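Local coordinates for protein glycerol dehydrogenase (PDB 6CSJ) that probably oxidises glycerol and related polyols with NAD+ as a member of the iron-containing alcohol dehydrogenase family, and in this double-mutant form has acquired D-lactate dehydrogenase activity, at residues L127-K132 with E138-L143. The protein carries 2 engineered substitutions. Sequence-based numbering, arbitrary orientation.
Sequences LSVIYK and EEYLML
Ile130 lies against Glu139 and Leu141 on the face of a two-stranded antiparallel sheet that is turned to helices 70-82 and 94-106. CB rests 3.5 Å from Glu139 O and also touches Glu139 CG. CG1, anti to the carbonyl carbon (chi1 -49°), runs on toward Leu141 and comes within 4.0 Å of Leu141 CB, the two side chains crossing at a slant. The tip, Ile130 CD1, ends 4.3 Å from Leu141 CD2, a loose apolar contact. CG2, anti to the backbone N, approaches Glu138 OE1, while the side chain as a whole also packs on Ile73 and Cys68. Strands 127-131 and 137-142 form a beta hairpin within the iron-containing alcohol dehydrogenase family region, and Ser128 with Leu141 and Ile130 with Glu139 are its hydrogen-bonded pairs. The Ser128 N to Leu141 O bond is nearly straight, 173° at the hydrogen. A classic beta bulge interrupts the pattern where Glu138 and Glu139 both face Ile130, so that one carbonyl oxygen is shared by two donors. Ile130 O accepts from Glu138 N at 2.9 Å. The second bond to Ile130 O, from Glu139 N, is longer at 3.1 Å and more tilted, its donor 35° out of the carbonyl plane. The Glu139 carboxylate then reaches Lys70 through OE2 in a salt bridge, tying the bulge to helix 70-82. On the other face, the Val129 side chain runs alongside that of Tyr140, with Val129 CG2 at the ring edge, 4.1 Å from Tyr140 CE1. Leu127 CD1 sits 4.0 Å from both Tyr140 CB and Met142 SD. Ser128 OG, back on the helix side, touches Leu143 CD1 and is hydrogen-bonded to Asp98 O of helix 94-106.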
# COMPACT_ATOMS: atom_id res chain seq x y z
N LEU A 127 -0.83 -5.37 9.61
CA LEU A 127 -1.86 -6.11 8.87
C LEU A 127 -1.22 -7.10 7.92
O LEU A 127 -0.34 -6.74 7.15
CB LEU A 127 -2.74 -5.13 8.09
CG LEU A 127 -3.90 -5.69 7.26
CD1 LEU A 127 -4.85 -6.51 8.12
CD2 LEU A 127 -4.62 -4.56 6.53
N SER A 128 -1.68 -8.35 7.97
CA SER A 128 -1.34 -9.36 6.97
C SER A 128 -2.61 -9.80 6.27
O SER A 128 -3.58 -10.17 6.92
CB SER A 128 -0.65 -10.56 7.62
OG SER A 128 0.50 -10.18 8.33
N VAL A 129 -2.62 -9.75 4.94
CA VAL A 129 -3.76 -10.24 4.18
C VAL A 129 -3.47 -11.71 3.89
O VAL A 129 -2.49 -12.02 3.21
CB VAL A 129 -3.98 -9.44 2.87
CG1 VAL A 129 -5.23 -9.91 2.16
CG2 VAL A 129 -4.07 -7.94 3.17
N ILE A 130 -4.31 -12.59 4.42
CA ILE A 130 -4.14 -14.04 4.30
C ILE A 130 -5.05 -14.58 3.21
O ILE A 130 -6.22 -14.21 3.12
CB ILE A 130 -4.49 -14.76 5.63
CG1 ILE A 130 -3.77 -14.11 6.85
CG2 ILE A 130 -4.23 -16.26 5.52
CD1 ILE A 130 -2.27 -14.22 6.83
N TYR A 131 -4.50 -15.46 2.38
CA TYR A 131 -5.22 -16.12 1.29
C TYR A 131 -5.25 -17.62 1.51
O TYR A 131 -4.39 -18.17 2.20
CB TYR A 131 -4.53 -15.82 -0.05
CG TYR A 131 -4.50 -14.35 -0.39
CD1 TYR A 131 -3.55 -13.50 0.18
CD2 TYR A 131 -5.45 -13.79 -1.25
CE1 TYR A 131 -3.54 -12.14 -0.11
CE2 TYR A 131 -5.44 -12.44 -1.55
CZ TYR A 131 -4.49 -11.63 -0.98
OH TYR A 131 -4.49 -10.30 -1.28
N LYS A 132 -6.23 -18.29 0.92
CA LYS A 132 -6.20 -19.75 0.79
C LYS A 132 -5.09 -20.12 -0.19
O LYS A 132 -4.63 -19.28 -0.97
CB LYS A 132 -7.54 -20.27 0.26
CG LYS A 132 -8.73 -20.12 1.19
CD LYS A 132 -10.00 -20.67 0.56
CE LYS A 132 -10.97 -21.30 1.60
NZ LYS A 132 -11.35 -20.44 2.77
N GLU A 138 -8.83 -15.12 2.23
CA GLU A 138 -9.32 -15.82 3.42
C GLU A 138 -9.66 -14.84 4.53
O GLU A 138 -10.81 -14.74 4.91
CB GLU A 138 -8.34 -16.89 3.93
CG GLU A 138 -8.86 -17.68 5.10
CD GLU A 138 -7.91 -18.77 5.58
OE1 GLU A 138 -6.84 -19.09 4.99
OE2 GLU A 138 -8.27 -19.33 6.62
N GLU A 139 -8.67 -14.11 5.05
CA GLU A 139 -8.94 -13.16 6.14
C GLU A 139 -7.93 -12.02 6.28
O GLU A 139 -6.81 -12.09 5.77
CB GLU A 139 -9.05 -13.90 7.47
CG GLU A 139 -7.81 -14.71 7.87
CD GLU A 139 -7.71 -15.03 9.33
OE1 GLU A 139 -8.11 -14.19 10.12
OE2 GLU A 139 -7.20 -16.10 9.73
N TYR A 140 -8.36 -10.97 6.99
CA TYR A 140 -7.48 -9.89 7.44
C TYR A 140 -6.95 -10.24 8.82
O TYR A 140 -7.70 -10.28 9.78
CB TYR A 140 -8.24 -8.55 7.49
CG TYR A 140 -8.65 -8.03 6.13
CD1 TYR A 140 -7.69 -7.75 5.16
CD2 TYR A 140 -10.00 -7.80 5.81
CE1 TYR A 140 -8.05 -7.28 3.91
CE2 TYR A 140 -10.36 -7.33 4.55
CZ TYR A 140 -9.38 -7.08 3.61
OH TYR A 140 -9.69 -6.62 2.36
N LEU A 141 -5.65 -10.48 8.93
CA LEU A 141 -4.99 -10.73 10.21
C LEU A 141 -4.45 -9.39 10.76
O LEU A 141 -3.47 -8.87 10.24
CB LEU A 141 -3.88 -11.76 10.05
CG LEU A 141 -3.05 -12.14 11.28
CD1 LEU A 141 -3.91 -12.65 12.43
CD2 LEU A 141 -1.94 -13.13 10.93
N MET A 142 -5.11 -8.88 11.80
CA MET A 142 -4.73 -7.64 12.47
C MET A 142 -3.61 -7.97 13.43
O MET A 142 -3.76 -8.86 14.26
CB MET A 142 -5.89 -7.03 13.29
CG MET A 142 -7.24 -6.98 12.60
SD MET A 142 -7.32 -5.87 11.18
CE MET A 142 -9.04 -6.04 10.73
N LEU A 143 -2.49 -7.27 13.33
CA LEU A 143 -1.33 -7.55 14.17
C LEU A 143 -1.33 -6.59 15.35
O LEU A 143 -1.82 -5.48 15.23
CB LEU A 143 -0.05 -7.42 13.36
CG LEU A 143 -0.04 -8.33 12.14
CD1 LEU A 143 1.16 -8.00 11.27
CD2 LEU A 143 -0.03 -9.80 12.55